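Local coordinates for adenylation domain (Streptomyces sp., PDB 5N9X), which is an adenylation domain of the ANL clan of AMP-binding enzymes, modelled here with adenosine-5'-triphosphate and threonine bound, at residues Asp22-Ala27 with Ile44-Leu49; Pro32-Leu37 with Ser198-Trp203; His346-Val349 with Asp355-Thr358. One frame throughout, in Å; residues are numbered along the deposited sequence.

Contact 1. Residues Asp22-Ala27 with Ile44-Leu49; sequences DLFSRA and ISYGLL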
loop_
_atom_site.group_PDB
_atom_site.type_symbol
_atom_site.label_atom_id
_atom_site.label_comp_id
_atom_site.label_asym_id
_atom_site.label_seq_id
_atom_site.Cartn_x
_atom_site.Cartn_y
_atom_site.Cartn_z
ATOM N N ASP A 22 -20.111 11.137 -2.294
ATOM C CA ASP A 22 -20.909 11.608 -1.176
ATOM C C ASP A 22 -20.008 12.179 -0.082
ATOM O O ASP A 22 -20.254 13.283 0.430
ATOM C CB ASP A 22 -21.766 10.479 -0.575
ATOM C CG ASP A 22 -22.888 9.990 -1.504
ATOM O OD1 ASP A 22 -23.451 10.795 -2.287
ATOM O OD2 ASP A 22 -23.222 8.779 -1.404
ATOM N N LEU A 23 -18.972 11.423 0.287
ATOM C CA LEU A 23 -18.052 11.844 1.342
ATOM C C LEU A 23 -17.403 13.182 1.046
ATOM O O LEU A 23 -17.375 14.063 1.909
ATOM C CB LEU A 23 -16.959 10.793 1.605
ATOM C CG LEU A 23 -17.398 9.382 2.050
ATOM C CD1 LEU A 23 -16.178 8.470 2.255
ATOM C CD2 LEU A 23 -18.329 9.342 3.273
ATOM N N PHE A 24 -16.885 13.339 -0.163
ATOM C CA PHE A 24 -16.311 14.613 -0.553
ATOM C C PHE A 24 -17.366 15.732 -0.579
ATOM O O PHE A 24 -17.073 16.872 -0.215
ATOM C CB PHE A 24 -15.647 14.532 -1.923
ATOM C CG PHE A 24 -14.981 15.815 -2.335
ATOM C CD1 PHE A 24 -14.063 16.431 -1.497
ATOM C CD2 PHE A 24 -15.263 16.403 -3.548
ATOM C CE1 PHE A 24 -13.439 17.609 -1.868
ATOM C CE2 PHE A 24 -14.654 17.594 -3.922
ATOM C CZ PHE A 24 -13.738 18.196 -3.078
ATOM N N SER A 25 -18.577 15.402 -1.025
ATOM C CA SER A 25 -19.659 16.376 -1.139
ATOM C C SER A 25 -20.036 16.946 0.221
ATOM O O SER A 25 -20.143 18.156 0.410
ATOM C CB SER A 25 -20.875 15.732 -1.799
ATOM O OG SER A 25 -22.041 16.488 -1.549
ATOM N N ARG A 26 -20.223 16.054 1.174
ATOM C CA ARG A 26 -20.521 16.458 2.530
ATOM C C ARG A 26 -19.443 17.403 3.070
ATOM O O ARG A 26 -19.717 18.552 3.371
ATOM C CB ARG A 26 -20.662 15.222 3.406
ATOM C CG ARG A 26 -21.031 15.499 4.819
ATOM C CD ARG A 26 -20.362 14.473 5.660
ATOM N NE ARG A 26 -21.303 13.455 6.111
ATOM C CZ ARG A 26 -20.937 12.269 6.591
ATOM N NH1 ARG A 26 -19.648 11.939 6.662
ATOM N NH2 ARG A 26 -21.863 11.400 6.983
ATOM N N ALA A 27 -18.209 16.924 3.153
ATOM C CA ALA A 27 -17.112 17.743 3.646
ATOM C C ALA A 27 -16.971 19.073 2.900
ATOM O O ALA A 27 -16.692 20.100 3.517
ATOM C CB ALA A 27 -15.813 16.964 3.561
ATOM N N ILE A 44 -5.591 24.942 -1.991
ATOM C CA ILE A 44 -6.907 24.930 -2.588
ATOM C C ILE A 44 -7.940 24.582 -1.524
ATOM O O ILE A 44 -7.797 23.596 -0.776
ATOM C CB ILE A 44 -7.013 23.939 -3.759
ATOM C CG1 ILE A 44 -5.883 24.169 -4.751
ATOM C CG2 ILE A 44 -8.330 24.084 -4.443
ATOM C CD1 ILE A 44 -4.702 23.273 -4.537
ATOM N N SER A 45 -8.970 25.420 -1.471
ATOM C CA SER A 45 -10.130 25.222 -0.623
ATOM C C SER A 45 -11.015 24.082 -1.108
ATOM O O SER A 45 -11.109 23.826 -2.313
ATOM C CB SER A 45 -10.949 26.510 -0.554
ATOM O OG SER A 45 -11.807 26.614 -1.669
ATOM N N TYR A 46 -11.658 23.412 -0.159
ATOM C CA TYR A 46 -12.669 22.409 -0.457
ATOM C C TYR A 46 -13.679 22.930 -1.477
ATOM O O TYR A 46 -13.861 22.318 -2.527
ATOM C CB TYR A 46 -13.374 21.982 0.826
ATOM C CG TYR A 46 -12.709 20.815 1.515
ATOM C CD1 TYR A 46 -13.045 19.503 1.189
ATOM C CD2 TYR A 46 -11.742 21.028 2.495
ATOM C CE1 TYR A 46 -12.429 18.441 1.823
ATOM C CE2 TYR A 46 -11.125 19.986 3.127
ATOM C CZ TYR A 46 -11.466 18.690 2.798
ATOM O OH TYR A 46 -10.844 17.638 3.441
ATOM N N GLY A 47 -14.293 24.074 -1.183
ATOM C CA GLY A 47 -15.201 24.742 -2.110
ATOM C C GLY A 47 -14.721 24.843 -3.554
ATOM O O GLY A 47 -15.488 24.548 -4.482
ATOM N N LEU A 48 -13.465 25.246 -3.757
ATOM C CA LEU A 48 -12.948 25.415 -5.124
ATOM C C LEU A 48 -12.571 24.078 -5.780
ATOM O O LEU A 48 -12.805 23.885 -6.978
ATOM C CB LEU A 48 -11.756 26.393 -5.136
ATOM C CG LEU A 48 -10.996 26.532 -6.471
ATOM C CD1 LEU A 48 -11.775 27.286 -7.564
ATOM C CD2 LEU A 48 -9.603 27.189 -6.239
ATOM N N LEU A 49 -12.000 23.160 -5.002
ATOM C CA LEU A 49 -11.791 21.790 -5.468
ATOM C C LEU A 49 -13.125 21.158 -5.919
ATOM O O LEU A 49 -13.201 20.542 -6.988
ATOM C CB LEU A 49 -11.122 20.942 -4.373
ATOM C CG LEU A 49 -10.721 19.496 -4.731
ATOM C CD1 LEU A 49 -10.058 19.384 -6.131
ATOM C CD2 LEU A 49 -9.848 18.843 -3.662
#
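Phe24, Ala27, Tyr46 and Leu49 form a small, wholly apolar and buried contact between helix 20-30 and the first turn of helix 46-62, near the N terminus of the chain. The Phe24 ring does most of the bridging. Its CG lies anti to the backbone N (chi1 -177°), which carries the ring off the helix and across to the other segment, so that its far end comes closest. There CE1 of Phe24 meets CD1 of Tyr46 at 3.6 Å and lies 3.9 Å from CE1 of Tyr46, while CZ of Phe24 rests against Leu49, with CG of Leu49 at 3.7 Å. The Phe24 and Tyr46 side chains meet at a slant. One helical turn on from Phe24, Ala27 points its CB toward the tyrosine ring, 4.1 Å from CE1 of Tyr46, and Tyr46 thus lies against both residues of one helix side.

The turn that presents Tyr46 and Leu49 is started by Ser45, the N-cap, whose OG accepts a bond from Leu48 N at 3.0 Å. At its polar end Tyr46 turns to the backbone, its OH hydrogen-bonded to Ala226 O just before strand 227-230. Other elements close round the cluster: Phe24 also touches Leu86 of helix 79-90 and Trp219 of helix 213-222, Leu49 packs on Ala83 and Leu86, and Tyr46 reaches Leu222, while Tyr46 and Leu49 both lie against Ala36 of strand 35-39.

Contact 2. Residues Pro32-Leu37 with Ser198-Trp203; sequences PDRTAL and SADDRW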
loop_
_atom_site.group_PDB
_atom_site.type_symbol
_atom_site.label_atom_id
_atom_site.label_comp_id
_atom_site.label_asym_id
_atom_site.label_seq_id
_atom_site.Cartn_x
_atom_site.Cartn_y
_atom_site.Cartn_z
ATOM N N PRO A 32 -16.464 24.504 3.201
ATOM C CA PRO A 32 -15.941 24.965 1.911
ATOM C C PRO A 32 -14.731 25.888 2.001
ATOM O O PRO A 32 -13.962 25.994 1.039
ATOM C CB PRO A 32 -17.142 25.718 1.299
ATOM C CG PRO A 32 -17.908 26.200 2.447
ATOM C CD PRO A 32 -17.793 25.080 3.472
ATOM N N ASP A 33 -14.579 26.543 3.145
ATOM C CA ASP A 33 -13.492 27.484 3.372
ATOM C C ASP A 33 -12.183 26.800 3.778
ATOM O O ASP A 33 -11.095 27.365 3.577
ATOM C CB ASP A 33 -13.910 28.504 4.438
ATOM C CG ASP A 33 -14.373 27.827 5.731
ATOM O OD1 ASP A 33 -14.959 26.713 5.658
ATOM O OD2 ASP A 33 -14.124 28.389 6.824
ATOM N N ARG A 34 -12.276 25.593 4.333
ATOM C CA ARG A 34 -11.081 24.839 4.725
ATOM C C ARG A 34 -10.202 24.448 3.539
ATOM O O ARG A 34 -10.685 24.331 2.403
ATOM C CB ARG A 34 -11.471 23.574 5.520
ATOM C CG ARG A 34 -12.144 23.856 6.847
ATOM C CD ARG A 34 -12.262 22.607 7.695
ATOM N NE ARG A 34 -10.990 22.208 8.289
ATOM C CZ ARG A 34 -10.363 22.884 9.249
ATOM N NH1 ARG A 34 -10.887 24.009 9.734
ATOM N NH2 ARG A 34 -9.215 22.433 9.731
ATOM N N THR A 35 -8.916 24.224 3.814
ATOM C CA THR A 35 -7.951 23.857 2.774
ATOM C C THR A 35 -8.021 22.359 2.495
ATOM O O THR A 35 -7.771 21.542 3.388
ATOM C CB THR A 35 -6.495 24.227 3.185
ATOM O OG1 THR A 35 -6.408 25.621 3.523
ATOM C CG2 THR A 35 -5.517 23.941 2.054
ATOM N N ALA A 36 -8.356 21.986 1.265
ATOM C CA ALA A 36 -8.376 20.582 0.905
ATOM C C ALA A 36 -6.972 20.113 0.483
ATOM O O ALA A 36 -6.504 19.048 0.906
ATOM C CB ALA A 36 -9.390 20.337 -0.205
ATOM N N LEU A 37 -6.308 20.906 -0.357
ATOM C CA LEU A 37 -4.991 20.542 -0.859
ATOM C C LEU A 37 -3.975 21.606 -0.515
ATOM O O LEU A 37 -4.256 22.804 -0.631
ATOM C CB LEU A 37 -5.010 20.319 -2.378
ATOM C CG LEU A 37 -6.040 19.354 -2.980
ATOM C CD1 LEU A 37 -5.881 19.313 -4.482
ATOM C CD2 LEU A 37 -5.935 17.945 -2.392
ATOM N N SER A 198 -10.122 14.343 12.794
ATOM C CA SER A 198 -10.947 15.542 12.702
ATOM C C SER A 198 -10.532 16.422 11.529
ATOM O O SER A 198 -9.461 16.228 10.937
ATOM C CB SER A 198 -10.880 16.354 14.001
ATOM O OG SER A 198 -9.851 17.303 13.944
ATOM N N ALA A 199 -11.386 17.396 11.218
ATOM C CA ALA A 199 -11.093 18.409 10.218
ATOM C C ALA A 199 -9.747 19.135 10.438
ATOM O O ALA A 199 -9.190 19.691 9.500
ATOM C CB ALA A 199 -12.219 19.413 10.179
ATOM N N ASP A 200 -9.225 19.128 11.663
ATOM C CA ASP A 200 -7.991 19.854 11.945
ATOM C C ASP A 200 -6.719 19.115 11.499
ATOM O O ASP A 200 -5.629 19.702 11.453
ATOM C CB ASP A 200 -7.912 20.165 13.439
ATOM C CG ASP A 200 -8.985 21.137 13.880
ATOM O OD1 ASP A 200 -9.242 22.117 13.159
ATOM O OD2 ASP A 200 -9.585 20.911 14.943
ATOM N N ASP A 201 -6.854 17.832 11.170
ATOM C CA ASP A 201 -5.688 17.032 10.804
ATOM C C ASP A 201 -5.013 17.473 9.486
ATOM O O ASP A 201 -5.612 18.143 8.639
ATOM C CB ASP A 201 -6.077 15.533 10.741
ATOM C CG ASP A 201 -6.188 14.900 12.129
ATOM O OD1 ASP A 201 -5.223 15.034 12.906
ATOM O OD2 ASP A 201 -7.235 14.293 12.450
ATOM N N ARG A 202 -3.734 17.130 9.365
ATOM C CA ARG A 202 -3.018 17.234 8.114
ATOM C C ARG A 202 -2.501 15.851 7.743
ATOM O O ARG A 202 -1.726 15.250 8.502
ATOM C CB ARG A 202 -1.857 18.213 8.205
ATOM C CG ARG A 202 -2.210 19.670 7.972
ATOM C CD ARG A 202 -2.125 20.429 9.274
ATOM N NE ARG A 202 -2.164 21.866 9.064
ATOM C CZ ARG A 202 -1.849 22.761 9.997
ATOM N NH1 ARG A 202 -1.473 22.360 11.207
ATOM N NH2 ARG A 202 -1.908 24.059 9.721
ATOM N N TRP A 203 -2.928 15.355 6.584
ATOM C CA TRP A 203 -2.500 14.056 6.094
ATOM C C TRP A 203 -1.408 14.277 5.047
ATOM O O TRP A 203 -1.469 15.227 4.266
ATOM C CB TRP A 203 -3.675 13.289 5.496
ATOM C CG TRP A 203 -4.682 12.783 6.502
ATOM C CD1 TRP A 203 -5.481 13.534 7.317
ATOM C CD2 TRP A 203 -5.028 11.420 6.753
ATOM N NE1 TRP A 203 -6.282 12.726 8.067
ATOM C CE2 TRP A 203 -6.024 11.421 7.752
ATOM C CE3 TRP A 203 -4.588 10.201 6.237
ATOM C CZ2 TRP A 203 -6.589 10.241 8.253
ATOM C CZ3 TRP A 203 -5.148 9.043 6.715
ATOM C CH2 TRP A 203 -6.143 9.066 7.721
#
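Arg34, in the loop entering strand 35-39, faces a type I beta turn from Ser198 to Asp201 that leads into strand 202-205, and the nearest backbones, at Arg34 and Ala199, keep their CA atoms 8.5 Å apart. The arginine side chain spans that gap. Its chain bends at chi3 (75°), bringing the guanidinium over Ala199, whose CB lies against one face of the group, 3.6 Å from Arg34 NE. From there Arg34 NH2 donates to Ala199 O at 2.8 Å, approaching from above the carbonyl plane with an N-H...O angle of 137°; a weak bond from Arg34 NE reaches the same oxygen. NE has a further acceptor in Gly225 O.

An ST turn is superposed on the start of the beta turn, Ser198 OG accepting from Asp200 N at 3.0 Å, and Asp201 N closes the beta turn on Ser198 O. Asp201 OD2 also takes the bond from Ser198 N, at 2.9 Å, while its OD1 is held by Arg279 and Thr252. Strands 35-39 and 202-205 belong to one mixed sheet with strand 227-230 between them, so the arginine reaches past the intervening strand at their entry ends. Asp200 starts away from Arg34, yet its carboxylate swings back: OD1 forms a salt bridge with Arg34 NH2 at 3.4 Å, meeting the guanidinium obliquely at the protein surface.

Contact 3. Residues His346-Val349 with Asp355-Thr358; sequences HRIV and DAAT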
loop_
_atom_site.group_PDB
_atom_site.type_symbol
_atom_site.label_atom_id
_atom_site.label_comp_id
_atom_site.label_asym_id
_atom_site.label_seq_id
_atom_site.Cartn_x
_atom_site.Cartn_y
_atom_site.Cartn_z
ATOM N N HIS A 346 -13.336 -13.564 9.981
ATOM C CA HIS A 346 -12.123 -14.215 9.503
ATOM C C HIS A 346 -11.988 -15.658 9.967
ATOM O O HIS A 346 -12.708 -16.110 10.849
ATOM C CB HIS A 346 -10.901 -13.417 9.956
ATOM C CG HIS A 346 -10.586 -13.576 11.414
ATOM N ND1 HIS A 346 -11.381 -13.040 12.409
ATOM C CD2 HIS A 346 -9.562 -14.198 12.046
ATOM C CE1 HIS A 346 -10.860 -13.327 13.587
ATOM N NE2 HIS A 346 -9.758 -14.029 13.396
ATOM N N ARG A 347 -11.046 -16.362 9.348
ATOM C CA ARG A 347 -10.688 -17.733 9.681
ATOM C C ARG A 347 -9.160 -17.799 9.663
ATOM O O ARG A 347 -8.514 -17.040 8.945
ATOM C CB ARG A 347 -11.298 -18.731 8.669
ATOM C CG ARG A 347 -12.783 -19.074 8.861
ATOM C CD ARG A 347 -13.238 -20.223 7.937
ATOM N NE ARG A 347 -12.803 -21.552 8.398
ATOM C CZ ARG A 347 -12.356 -22.541 7.615
ATOM N NH1 ARG A 347 -12.271 -22.389 6.304
ATOM N NH2 ARG A 347 -11.986 -23.691 8.157
ATOM N N ILE A 348 -8.589 -18.687 10.462
ATOM C CA ILE A 348 -7.179 -19.011 10.371
ATOM C C ILE A 348 -7.150 -20.478 9.998
ATOM O O ILE A 348 -7.571 -21.311 10.787
ATOM C CB ILE A 348 -6.441 -18.753 11.692
ATOM C CG1 ILE A 348 -6.802 -17.362 12.223
ATOM C CG2 ILE A 348 -4.955 -18.885 11.496
ATOM C CD1 ILE A 348 -6.244 -17.029 13.615
ATOM N N VAL A 349 -6.682 -20.790 8.791
ATOM C CA VAL A 349 -6.978 -22.078 8.170
ATOM C C VAL A 349 -5.747 -22.963 7.916
ATOM O O VAL A 349 -4.725 -22.522 7.383
ATOM C CB VAL A 349 -7.738 -21.868 6.834
ATOM C CG1 VAL A 349 -8.549 -23.090 6.483
ATOM C CG2 VAL A 349 -8.678 -20.680 6.948
ATOM N N ASP A 355 -9.998 -25.022 10.857
ATOM C CA ASP A 355 -9.721 -23.881 11.736
ATOM C C ASP A 355 -8.551 -24.189 12.676
ATOM O O ASP A 355 -8.501 -25.260 13.281
ATOM C CB ASP A 355 -10.966 -23.504 12.536
ATOM C CG ASP A 355 -12.050 -22.921 11.665
ATOM O OD1 ASP A 355 -11.739 -22.579 10.508
ATOM O OD2 ASP A 355 -13.201 -22.782 12.133
ATOM N N ALA A 356 -7.610 -23.257 12.790
ATOM C CA ALA A 356 -6.367 -23.517 13.517
ATOM C C ALA A 356 -6.501 -23.281 15.024
ATOM O O ALA A 356 -7.257 -22.413 15.447
ATOM C CB ALA A 356 -5.243 -22.647 12.951
ATOM N N ALA A 357 -5.754 -24.037 15.828
ATOM C CA ALA A 357 -5.727 -23.818 17.280
ATOM C C ALA A 357 -4.987 -22.521 17.650
ATOM O O ALA A 357 -4.234 -21.982 16.843
ATOM C CB ALA A 357 -5.082 -25.004 17.978
ATOM N N THR A 358 -5.200 -22.034 18.872
ATOM C CA THR A 358 -4.483 -20.865 19.403
ATOM C C THR A 358 -2.961 -21.084 19.418
ATOM O O THR A 358 -2.474 -22.143 19.828
ATOM C CB THR A 358 -4.972 -20.516 20.827
ATOM O OG1 THR A 358 -6.288 -19.963 20.744
ATOM C CG2 THR A 358 -4.065 -19.496 21.495
#
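Asp355 comes first in the returning segment and meets Arg347 of strand 345-349 through its carboxylate. A single oxygen serves two donors: Asp355 OD1 accepts from Arg347 NE at 2.6 Å and, in a weak bond, from Arg347 NH2 at 2.6 Å. The oxygen sits at the edge of the guanidinium, near its plane, and receives NE on its syn lone pair, though the carboxylate itself is turned 55° from the guanidinium plane. Arg347 is bent at chi3 (77°) to reach it, with Val349 CG2 lying near the rim of one guanidinium face. The same NH2 also bonds to Gly353 O in the intervening loop. The backbone of Asp355 is bridged to Val349, and its CA makes a CA-H...O contact with Ile348 O at 3.5 Å.

The main-chain hydrogen bond comes at Ala356, whose N donates to Ile348 O at 2.8 Å, nearly in line with the carbonyl bond. The alanine CB points toward the strand and rests 4.0 Å from Ile348 CG2. Beyond it the chain turns away: Ala357 N bonds to Glu360, and Thr358 lies against Arg410 of strand 400-410, which also carries Val408, in contact with Ile348. The arrangement is a loop connection between the antiparallel strands 345-349 and 362-367, pinned back onto its first strand by a lone beta bridge and a surface salt bridge.

From the N terminus, helix 20-30 leads through a loop into strand 35-39, then strand 42-45 and helix 46-62. Contact 1 closes this short loop by bringing the two helices together. Contact 2 opens inside that loop and closes far later, at the start of strand 202-205, so the two cross along the chain. They also touch: Ile44 bonds to both Ala36 and Leu37 through strand pairing in the shared mixed sheet. Contact 3, in series after both, closes a tight loop of a few residues at strand 345-349 of another mixed sheet. It lies about 42 Å from contact 2, centre to centre, tying the loop before strand 362-367 back to strand 345-349.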